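Local coordinates for regulatory Subunit of Protein Kinase A (cAMP-dependent) from Euglena gracilis (Euglena gracilis, PDB 6RSX) that binds cyclic AMP in two tandem cyclic nucleotide-binding domains and, as a regulatory subunit, probably controls the activity of the kinase catalytic subunit, at residues M241-C246 and L261-F266; N227-G230 and F234-E237; F70-Y75 and N80-E85. All blocks are in the same frame, centred on the assembly; numbering follows the deposited sequence.

Along the chain from the N terminus, interaction 3 comes first. It closes the short turn between residues 70-75 and 80-85 in the first cyclic nucleotide-binding domain and joins two of its sheets. Interactions 2 and 1 follow in the second domain. Interaction 2 closes the turn between 227-230 and 234-237 and joins strand 222-229 to strand 234-235, which lie in different sheets. Interaction 1 brings 241-246 to 261-266, across a mostly strand section, and sets helix 237-242 against the start of helix 263-269. The three lie in series, so none nests in or crosses another. Interactions 1 and 2 touch where Phe266 CZ packs on Glu237 CB, 4.1 Å away, and both reach the same cAMP.

Interaction 1: residues M241-C246 and L261-F266; sequences MFNQPC and LDRESF. With CMP (adenosine-3',5'-cyclic-monophosphate), chain C.
Met241 meets Phe266 at the rim of the ring. Its CG lies in the ring plane, 3.6 Å from Phe266 CE2 and nearly as close to CZ. The two side chains cross at about a right angle. Phe266 has its CG anti to the backbone N (chi1 179°), which carries the ring from the start of helix 263-269 toward the end of helix 237-242. A looser contact lies at the surface. Asn243 OD1 stands 4.1 Å from Arg263 NH2, too far for a hydrogen bond, and the amide and guanidinium planes are 42° apart.

Asn243 leaves the helix with positive phi, and the chain runs on to the nucleotide. There Cys246 CB lies 3.4 Å from O5' of cAMP. This stretch belongs to the phosphate-binding cassette of the fold. By sequence, Cys246 corresponds to Arg124 of the first domain, so this site has a cysteine where the first has an arginine.

Behind Phe266 and Arg263 is the start of their helix. Asp262 is its N-cap, and its OD1 accepts from Ser265 N at 2.8 Å and 170°. The other carboxylate oxygen, OD2, forms a salt bridge with Arg46. Phe266 also packs on Leu240 and meets the ring of Phe205 on strand 204-208. Helix 274-280 lies against the pair through Leu277, which touches both Met241 and Phe266.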
loop_
_atom_site.group_PDB
_atom_site.type_symbol
_atom_site.label_atom_id
_atom_site.label_comp_id
_atom_site.label_asym_id
_atom_site.label_seq_id
_atom_site.Cartn_x
_atom_site.Cartn_y
_atom_site.Cartn_z
ATOM N N MET A 241 -3.192 -14.871 -4.826
ATOM C CA MET A 241 -4.498 -14.640 -5.440
ATOM C C MET A 241 -5.462 -15.788 -5.161
ATOM O O MET A 241 -6.674 -15.571 -5.024
ATOM C CB MET A 241 -4.349 -14.426 -6.946
ATOM C CG MET A 241 -3.564 -13.183 -7.303
ATOM S SD MET A 241 -3.236 -12.984 -9.053
ATOM C CE MET A 241 -4.839 -12.441 -9.650
ATOM N N PHE A 242 -4.946 -17.015 -5.081
ATOM C CA PHE A 242 -5.774 -18.213 -4.973
ATOM C C PHE A 242 -5.564 -18.942 -3.655
ATOM O O PHE A 242 -6.067 -20.062 -3.487
ATOM C CB PHE A 242 -5.493 -19.152 -6.143
ATOM C CG PHE A 242 -5.526 -18.472 -7.470
ATOM C CD1 PHE A 242 -6.651 -17.777 -7.875
ATOM C CD2 PHE A 242 -4.434 -18.530 -8.319
ATOM C CE1 PHE A 242 -6.688 -17.141 -9.096
ATOM C CE2 PHE A 242 -4.465 -17.895 -9.548
ATOM C CZ PHE A 242 -5.595 -17.203 -9.937
ATOM N N ASN A 243 -4.830 -18.339 -2.724
ATOM C CA ASN A 243 -4.560 -18.910 -1.405
ATOM C C ASN A 243 -4.139 -20.378 -1.511
ATOM O O ASN A 243 -4.822 -21.295 -1.057
ATOM C CB ASN A 243 -5.774 -18.759 -0.484
ATOM C CG ASN A 243 -5.390 -18.789 0.978
ATOM O OD1 ASN A 243 -4.304 -19.248 1.341
ATOM N ND2 ASN A 243 -6.278 -18.293 1.828
ATOM N N GLN A 244 -2.972 -20.565 -2.122
ATOM C CA GLN A 244 -2.411 -21.891 -2.312
ATOM C C GLN A 244 -0.897 -21.812 -2.168
ATOM O O GLN A 244 -0.327 -20.710 -2.175
ATOM C CB GLN A 244 -2.795 -22.438 -3.687
ATOM C CG GLN A 244 -1.992 -21.814 -4.823
ATOM C CD GLN A 244 -2.670 -21.912 -6.186
ATOM O OE1 GLN A 244 -3.883 -22.127 -6.285
ATOM N NE2 GLN A 244 -1.884 -21.735 -7.244
ATOM N N PRO A 245 -0.207 -22.943 -2.054
ATOM C CA PRO A 245 1.253 -22.906 -1.934
ATOM C C PRO A 245 1.866 -22.507 -3.266
ATOM O O PRO A 245 1.244 -22.647 -4.322
ATOM C CB PRO A 245 1.619 -24.345 -1.546
ATOM C CG PRO A 245 0.282 -24.973 -1.136
ATOM C CD PRO A 245 -0.729 -24.315 -1.985
ATOM N N CYS A 246 3.079 -21.954 -3.197
ATOM C CA CYS A 246 3.802 -21.559 -4.405
ATOM C C CYS A 246 4.052 -22.772 -5.296
ATOM O O CYS A 246 4.469 -23.826 -4.812
ATOM C CB CYS A 246 5.134 -20.925 -4.032
ATOM S SG CYS A 246 4.943 -19.341 -3.121
ATOM N N LEU A 261 5.263 -6.578 -1.981
ATOM C CA LEU A 261 4.029 -6.325 -1.247
ATOM C C LEU A 261 3.746 -7.536 -0.381
ATOM O O LEU A 261 3.786 -8.679 -0.876
ATOM C CB LEU A 261 2.851 -6.086 -2.189
ATOM C CG LEU A 261 2.869 -4.898 -3.124
ATOM C CD1 LEU A 261 1.622 -4.936 -3.974
ATOM C CD2 LEU A 261 2.933 -3.582 -2.261
ATOM N N ASP A 262 3.461 -7.299 0.902
ATOM C CA ASP A 262 3.066 -8.432 1.730
ATOM C C ASP A 262 1.618 -8.818 1.428
ATOM O O ASP A 262 0.893 -8.106 0.733
ATOM C CB ASP A 262 3.306 -8.132 3.223
ATOM C CG ASP A 262 2.328 -7.110 3.812
ATOM O OD1 ASP A 262 1.271 -6.816 3.216
ATOM O OD2 ASP A 262 2.639 -6.586 4.908
ATOM N N ARG A 263 1.205 -9.990 1.923
ATOM C CA ARG A 263 -0.104 -10.530 1.552
ATOM C C ARG A 263 -1.230 -9.516 1.767
ATOM O O ARG A 263 -2.111 -9.349 0.912
ATOM C CB ARG A 263 -0.389 -11.799 2.345
ATOM C CG ARG A 263 -1.775 -12.321 2.106
ATOM C CD ARG A 263 -2.077 -13.550 2.952
ATOM N NE ARG A 263 -1.080 -14.607 2.799
ATOM C CZ ARG A 263 -1.178 -15.627 1.943
ATOM N NH1 ARG A 263 -0.216 -16.543 1.896
ATOM N NH2 ARG A 263 -2.231 -15.736 1.132
ATOM N N GLU A 264 -1.235 -8.863 2.930
ATOM C CA GLU A 264 -2.290 -7.897 3.260
ATOM C C GLU A 264 -2.320 -6.730 2.268
ATOM O O GLU A 264 -3.386 -6.350 1.772
ATOM C CB GLU A 264 -2.087 -7.404 4.697
ATOM C CG GLU A 264 -3.179 -6.485 5.233
ATOM C CD GLU A 264 -2.870 -5.931 6.640
ATOM O OE1 GLU A 264 -1.703 -5.943 7.080
ATOM O OE2 GLU A 264 -3.800 -5.469 7.324
ATOM N N SER A 265 -1.151 -6.163 1.948
ATOM C CA SER A 265 -1.073 -5.055 0.993
ATOM C C SER A 265 -1.394 -5.508 -0.420
ATOM O O SER A 265 -2.088 -4.803 -1.160
ATOM C CB SER A 265 0.325 -4.436 1.007
ATOM O OG SER A 265 0.602 -3.815 2.236
ATOM N N PHE A 266 -0.859 -6.662 -0.831
ATOM C CA PHE A 266 -1.216 -7.197 -2.141
ATOM C C PHE A 266 -2.732 -7.282 -2.296
ATOM O O PHE A 266 -3.311 -6.774 -3.266
ATOM C CB PHE A 266 -0.556 -8.565 -2.342
ATOM C CG PHE A 266 -0.886 -9.195 -3.656
ATOM C CD1 PHE A 266 -0.250 -8.769 -4.809
ATOM C CD2 PHE A 266 -1.840 -10.200 -3.739
ATOM C CE1 PHE A 266 -0.545 -9.347 -6.032
ATOM C CE2 PHE A 266 -2.152 -10.778 -4.950
ATOM C CZ PHE A 266 -1.508 -10.353 -6.106
HETATM P P CMP C . 3.618 -18.479 -7.107
HETATM O O1P CMP C . 2.957 -17.631 -5.872
HETATM O O2P CMP C . 3.024 -19.805 -7.380
HETATM O "O5'" CMP C . 5.139 -18.763 -6.720
HETATM C "C5'" CMP C . 6.075 -19.080 -7.757
HETATM C "C4'" CMP C . 5.849 -18.122 -8.896
HETATM O "O4'" CMP C . 6.644 -18.350 -10.071
HETATM C "C3'" CMP C . 4.458 -18.056 -9.469
HETATM O "O3'" CMP C . 3.488 -17.593 -8.532
HETATM C "C2'" CMP C . 4.671 -17.152 -10.672
HETATM O "O2'" CMP C . 4.681 -15.781 -10.225
HETATM C "C1'" CMP C . 6.118 -17.518 -11.082
HETATM N N9 CMP C . 6.224 -18.159 -12.396
HETATM C C8 CMP C . 6.985 -17.711 -13.401
HETATM N N7 CMP C . 6.832 -18.545 -14.424
HETATM C C5 CMP C . 5.998 -19.520 -14.023
HETATM C C6 CMP C . 5.529 -20.618 -14.699
HETATM N N6 CMP C . 5.773 -21.073 -16.037
HETATM N N1 CMP C . 4.686 -21.449 -14.114
HETATM C C2 CMP C . 4.302 -21.209 -12.832
HETATM N N3 CMP C . 4.760 -20.105 -12.152
HETATM C C4 CMP C . 5.616 -19.291 -12.771
#

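Interaction 2: residues N227-G230 and F234-E237; sequences NILG and FFGE. With CMP (adenosine-3',5'-cyclic-monophosphate), chain C.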
loop_
_atom_site.group_PDB
_atom_site.type_symbol
_atom_site.label_atom_id
_atom_site.label_comp_id
_atom_site.label_asym_id
_atom_site.label_seq_id
_atom_site.Cartn_x
_atom_site.Cartn_y
_atom_site.Cartn_z
ATOM N N ASN A 227 11.359 -20.976 -16.277
ATOM C CA ASN A 227 11.198 -19.596 -16.725
ATOM C C ASN A 227 12.383 -18.797 -16.203
ATOM O O ASN A 227 13.045 -19.201 -15.242
ATOM C CB ASN A 227 9.861 -19.018 -16.245
ATOM C CG ASN A 227 9.442 -17.774 -17.023
ATOM O OD1 ASN A 227 10.171 -17.308 -17.904
ATOM N ND2 ASN A 227 8.253 -17.256 -16.722
ATOM N N ILE A 228 12.663 -17.669 -16.858
ATOM C CA ILE A 228 13.695 -16.739 -16.417
ATOM C C ILE A 228 13.067 -15.348 -16.383
ATOM O O ILE A 228 12.426 -14.930 -17.354
ATOM C CB ILE A 228 14.935 -16.736 -17.340
ATOM C CG1 ILE A 228 15.685 -18.071 -17.293
ATOM C CG2 ILE A 228 15.895 -15.597 -16.946
ATOM C CD1 ILE A 228 16.436 -18.268 -16.004
ATOM N N LEU A 229 13.230 -14.649 -15.265
ATOM C CA LEU A 229 12.591 -13.354 -15.061
ATOM C C LEU A 229 13.646 -12.268 -14.983
ATOM O O LEU A 229 14.760 -12.500 -14.504
ATOM C CB LEU A 229 11.754 -13.358 -13.769
ATOM C CG LEU A 229 10.642 -14.427 -13.659
ATOM C CD1 LEU A 229 9.910 -14.309 -12.316
ATOM C CD2 LEU A 229 9.643 -14.363 -14.812
ATOM N N GLY A 230 13.275 -11.058 -15.413
ATOM C CA GLY A 230 14.189 -9.942 -15.348
ATOM C C GLY A 230 13.473 -8.651 -15.003
ATOM O O GLY A 230 12.331 -8.658 -14.535
ATOM N N PHE A 234 7.513 -9.933 -12.558
ATOM C CA PHE A 234 6.997 -10.056 -11.202
ATOM C C PHE A 234 6.750 -11.527 -10.919
ATOM O O PHE A 234 6.724 -12.350 -11.840
ATOM C CB PHE A 234 5.710 -9.234 -11.016
ATOM C CG PHE A 234 4.705 -9.448 -12.091
ATOM C CD1 PHE A 234 3.869 -10.558 -12.055
ATOM C CD2 PHE A 234 4.621 -8.568 -13.165
ATOM C CE1 PHE A 234 2.939 -10.777 -13.064
ATOM C CE2 PHE A 234 3.697 -8.774 -14.177
ATOM C CZ PHE A 234 2.853 -9.879 -14.124
ATOM N N PHE A 235 6.520 -11.855 -9.649
ATOM C CA PHE A 235 6.251 -13.271 -9.333
ATOM C C PHE A 235 5.671 -13.346 -7.928
ATOM O O PHE A 235 5.780 -12.404 -7.140
ATOM C CB PHE A 235 7.534 -14.111 -9.426
ATOM C CG PHE A 235 8.644 -13.650 -8.524
ATOM C CD1 PHE A 235 9.571 -12.674 -8.960
ATOM C CD2 PHE A 235 8.795 -14.171 -7.242
ATOM C CE1 PHE A 235 10.617 -12.218 -8.127
ATOM C CE2 PHE A 235 9.849 -13.750 -6.414
ATOM C CZ PHE A 235 10.755 -12.750 -6.849
ATOM N N GLY A 236 5.058 -14.475 -7.621
ATOM C CA GLY A 236 4.528 -14.698 -6.293
ATOM C C GLY A 236 3.051 -14.425 -6.190
ATOM O O GLY A 236 2.479 -14.564 -5.100
ATOM N N GLU A 237 2.416 -14.063 -7.301
ATOM C CA GLU A 237 1.015 -13.664 -7.284
ATOM C C GLU A 237 0.056 -14.839 -7.141
ATOM O O GLU A 237 -1.034 -14.669 -6.586
ATOM C CB GLU A 237 0.686 -12.878 -8.554
ATOM C CG GLU A 237 0.384 -13.744 -9.808
ATOM C CD GLU A 237 1.631 -14.331 -10.474
ATOM O OE1 GLU A 237 2.749 -14.022 -10.025
ATOM O OE2 GLU A 237 1.483 -15.113 -11.454
HETATM P P CMP C . 3.618 -18.479 -7.107
HETATM O O1P CMP C . 2.957 -17.631 -5.872
HETATM O O2P CMP C . 3.024 -19.805 -7.380
HETATM O "O5'" CMP C . 5.139 -18.763 -6.720
HETATM C "C5'" CMP C . 6.075 -19.080 -7.757
HETATM C "C4'" CMP C . 5.849 -18.122 -8.896
HETATM O "O4'" CMP C . 6.644 -18.350 -10.071
HETATM C "C3'" CMP C . 4.458 -18.056 -9.469
HETATM O "O3'" CMP C . 3.488 -17.593 -8.532
HETATM C "C2'" CMP C . 4.671 -17.152 -10.672
HETATM O "O2'" CMP C . 4.681 -15.781 -10.225
HETATM C "C1'" CMP C . 6.118 -17.518 -11.082
HETATM N N9 CMP C . 6.224 -18.159 -12.396
HETATM C C8 CMP C . 6.985 -17.711 -13.401
HETATM N N7 CMP C . 6.832 -18.545 -14.424
HETATM C C5 CMP C . 5.998 -19.520 -14.023
HETATM C C6 CMP C . 5.529 -20.618 -14.699
HETATM N N6 CMP C . 5.773 -21.073 -16.037
HETATM N N1 CMP C . 4.686 -21.449 -14.114
HETATM C C2 CMP C . 4.302 -21.209 -12.832
HETATM N N3 CMP C . 4.760 -20.105 -12.152
HETATM C C4 CMP C . 5.616 -19.291 -12.771
#
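Leu229 has the largest share of this contact, and it works through one methyl. Its CD1 lies 3.7 Å from Phe235 CB and equally near Phe235 CD1, approaching the ring obliquely. The same methyl rests 3.8 Å from Phe234 O. Phe234 thus offers its backbone, while its side chain starts off away from Leu229 and packs on Leu277. Phe235 CG lies between the backbone N and the carbonyl carbon (chi1 58°), which sets the ring beside Leu229; it also meets the ring of Tyr206.

Strands 222-229 and 234-235 belong to different sheets of the cyclic nucleotide-binding beta-roll, so the contact joins the two across a short turn. The phosphate-binding cassette starts within 234-237, at Phe235, Gly236 and Glu237. Gly236 N donates to O2' of cAMP at 2.9 Å, and O2' in turn donates to Glu237 OE1 at 2.6 Å. Glu237 OE2 is held by Tyr284 OH. An alanine here would probably leave the ribose O2' without the acceptor for its proton and Tyr284 OH without its carboxylate partner. At the other end of the nucleotide, Asn227 ND2 gives adenine N7 a nearly straight bond, 3.0 Å long at 172°.

Interaction 3: residues F70-Y75 and N80-E85; sequences FIMKQY and NFYVIE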
loop_
_atom_site.group_PDB
_atom_site.type_symbol
_atom_site.label_atom_id
_atom_site.label_comp_id
_atom_site.label_asym_id
_atom_site.label_seq_id
_atom_site.Cartn_x
_atom_site.Cartn_y
_atom_site.Cartn_z
ATOM N N PHE A 70 -19.751 15.681 5.871
ATOM C CA PHE A 70 -18.431 15.772 5.241
ATOM C C PHE A 70 -17.356 16.016 6.294
ATOM O O PHE A 70 -17.396 17.010 7.044
ATOM C CB PHE A 70 -18.388 16.881 4.186
ATOM C CG PHE A 70 -19.135 16.554 2.923
ATOM C CD1 PHE A 70 -20.485 16.843 2.809
ATOM C CD2 PHE A 70 -18.495 15.932 1.851
ATOM C CE1 PHE A 70 -21.181 16.534 1.638
ATOM C CE2 PHE A 70 -19.205 15.608 0.668
ATOM C CZ PHE A 70 -20.525 15.904 0.571
ATOM N N ILE A 71 -16.359 15.146 6.309
ATOM C CA ILE A 71 -15.199 15.344 7.164
ATOM C C ILE A 71 -14.299 16.428 6.594
ATOM O O ILE A 71 -13.690 17.213 7.339
ATOM C CB ILE A 71 -14.469 13.998 7.310
ATOM C CG1 ILE A 71 -15.389 13.057 8.106
ATOM C CG2 ILE A 71 -13.161 14.193 8.048
ATOM C CD1 ILE A 71 -15.384 11.655 7.596
ATOM N N MET A 72 -14.203 16.481 5.270
ATOM C CA MET A 72 -13.500 17.537 4.556
ATOM C C MET A 72 -14.136 17.688 3.182
ATOM O O MET A 72 -14.733 16.750 2.641
ATOM C CB MET A 72 -12.013 17.257 4.408
ATOM C CG MET A 72 -11.691 15.932 3.605
ATOM S SD MET A 72 -9.896 15.677 3.468
ATOM C CE MET A 72 -9.482 15.415 5.172
ATOM N N LYS A 73 -14.023 18.893 2.626
ATOM C CA LYS A 73 -14.508 19.150 1.285
ATOM C C LYS A 73 -13.346 19.437 0.359
ATOM O O LYS A 73 -12.369 20.091 0.742
ATOM C CB LYS A 73 -15.501 20.312 1.260
ATOM C CG LYS A 73 -16.635 20.102 2.202
ATOM C CD LYS A 73 -17.956 20.265 1.488
ATOM C CE LYS A 73 -18.080 19.348 0.265
ATOM N NZ LYS A 73 -19.362 19.647 -0.455
ATOM N N GLN A 74 -13.482 18.962 -0.867
ATOM C CA GLN A 74 -12.502 19.254 -1.899
ATOM C C GLN A 74 -12.275 20.766 -1.933
ATOM O O GLN A 74 -13.206 21.534 -1.736
ATOM C CB GLN A 74 -12.998 18.756 -3.247
ATOM C CG GLN A 74 -11.928 18.776 -4.315
ATOM C CD GLN A 74 -12.433 18.136 -5.595
ATOM O OE1 GLN A 74 -13.428 17.430 -5.555
ATOM N NE2 GLN A 74 -11.783 18.411 -6.736
ATOM N N TYR A 75 -11.047 21.142 -2.228
ATOM C CA TYR A 75 -10.577 22.553 -2.221
ATOM C C TYR A 75 -10.424 23.213 -0.852
ATOM O O TYR A 75 -9.896 24.343 -0.786
ATOM C CB TYR A 75 -11.502 23.425 -3.104
ATOM C CG TYR A 75 -11.828 22.847 -4.437
ATOM C CD1 TYR A 75 -10.840 22.646 -5.433
ATOM C CD2 TYR A 75 -13.143 22.503 -4.747
ATOM C CE1 TYR A 75 -11.186 22.077 -6.683
ATOM C CE2 TYR A 75 -13.470 21.961 -5.973
ATOM C CZ TYR A 75 -12.498 21.779 -6.943
ATOM O OH TYR A 75 -12.888 21.225 -8.139
ATOM N N ASN A 80 -5.995 18.520 9.093
ATOM C CA ASN A 80 -5.627 17.273 9.757
ATOM C C ASN A 80 -5.395 16.126 8.775
ATOM O O ASN A 80 -5.771 16.184 7.601
ATOM C CB ASN A 80 -6.725 16.833 10.739
ATOM C CG ASN A 80 -7.014 17.876 11.821
ATOM O OD1 ASN A 80 -6.107 18.441 12.442
ATOM N ND2 ASN A 80 -8.301 18.115 12.063
ATOM N N PHE A 81 -4.717 15.098 9.283
ATOM C CA PHE A 81 -4.595 13.794 8.650
ATOM C C PHE A 81 -5.394 12.780 9.472
ATOM O O PHE A 81 -5.365 12.824 10.712
ATOM C CB PHE A 81 -3.111 13.420 8.573
ATOM C CG PHE A 81 -2.851 12.037 8.072
ATOM C CD1 PHE A 81 -3.050 11.720 6.752
ATOM C CD2 PHE A 81 -2.229 11.133 8.886
ATOM C CE1 PHE A 81 -2.749 10.406 6.248
ATOM C CE2 PHE A 81 -1.925 9.841 8.406
ATOM C CZ PHE A 81 -2.153 9.510 7.084
ATOM N N TYR A 82 -6.141 11.887 8.797
ATOM C CA TYR A 82 -7.114 11.044 9.486
ATOM C C TYR A 82 -6.866 9.564 9.218
ATOM O O TYR A 82 -6.448 9.180 8.117
ATOM C CB TYR A 82 -8.567 11.356 9.036
ATOM C CG TYR A 82 -9.006 12.779 9.361
ATOM C CD1 TYR A 82 -9.540 13.079 10.604
ATOM C CD2 TYR A 82 -8.950 13.789 8.390
ATOM C CE1 TYR A 82 -9.974 14.371 10.919
ATOM C CE2 TYR A 82 -9.370 15.083 8.688
ATOM C CZ TYR A 82 -9.897 15.363 9.946
ATOM O OH TYR A 82 -10.344 16.614 10.264
ATOM N N VAL A 83 -7.152 8.741 10.230
ATOM C CA VAL A 83 -7.306 7.281 10.031
ATOM C C VAL A 83 -8.689 6.872 10.520
ATOM O O VAL A 83 -9.113 7.241 11.613
ATOM C CB VAL A 83 -6.210 6.474 10.769
ATOM C CG1 VAL A 83 -6.308 4.945 10.444
ATOM C CG2 VAL A 83 -4.807 6.984 10.433
ATOM N N ILE A 84 -9.389 6.042 9.735
ATOM C CA ILE A 84 -10.719 5.602 10.125
ATOM C C ILE A 84 -10.601 4.529 11.209
ATOM O O ILE A 84 -9.875 3.541 11.044
ATOM C CB ILE A 84 -11.478 5.047 8.907
ATOM C CG1 ILE A 84 -11.713 6.173 7.869
ATOM C CG2 ILE A 84 -12.805 4.472 9.391
ATOM C CD1 ILE A 84 -12.407 5.687 6.550
ATOM N N GLU A 85 -11.353 4.698 12.294
ATOM C CA GLU A 85 -11.490 3.664 13.308
ATOM C C GLU A 85 -12.746 2.822 13.064
ATOM O O GLU A 85 -12.668 1.585 13.056
ATOM C CB GLU A 85 -11.543 4.297 14.706
ATOM C CG GLU A 85 -11.597 3.221 15.820
ATOM C CD GLU A 85 -11.531 3.895 17.206
ATOM O OE1 GLU A 85 -12.223 4.922 17.408
ATOM O OE2 GLU A 85 -10.720 3.443 18.042
HETATM O O HOH W 1 -10.722 17.994 8.050
#
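The Tyr82 ring is met on one face by Ile71 and at its edge by Met72. Ile71 CG2 stands 4.0 Å from the ring centroid and 16° off the ring normal, a CH-pi contact. It is shifted toward the CE2 side of the ring. Met72 comes in near the ring plane, where its terminal CE is 3.5 Å from Tyr82 CE2. Both side chains slide past the tyrosine in the opposite direction. The Tyr82 ring also meets the ring of Phe113, with the planes at about 25°.

The torsions explain the methionine contact. Met72 runs extended at chi2 and then bends at chi3 (66°), which turns CE onto the ring edge. Ile71 touches with CG2, a branch on CB itself, which lies opposite the backbone N and over the ring.

Polar bonds fix the far end of Tyr82. Asn80 ND2 donates to Tyr82 OH over 3.1 Å, almost straight at 174° and in the plane of its amide. A water lies 2.6 Å from Tyr82 OH and donates to Ile71 O. It therefore bridges the tyrosine to the opposite segment, beside the apolar contact.

Ile71 marks a corner where the chain passes from one sheet to the next. Strand 70-72 lies in the sheet with 127-130, and strand 80-84 in the sheet with 112-113 and 134-140. The Tyr82 side chain lies between them, with Phe113 against its ring. Met72 belongs to the cAMP pocket, and its side chain comes within about 3 Å of the nucleotide at the nearest atoms. Such packing between facing sheets is that of the beta-roll of cyclic nucleotide-binding domains.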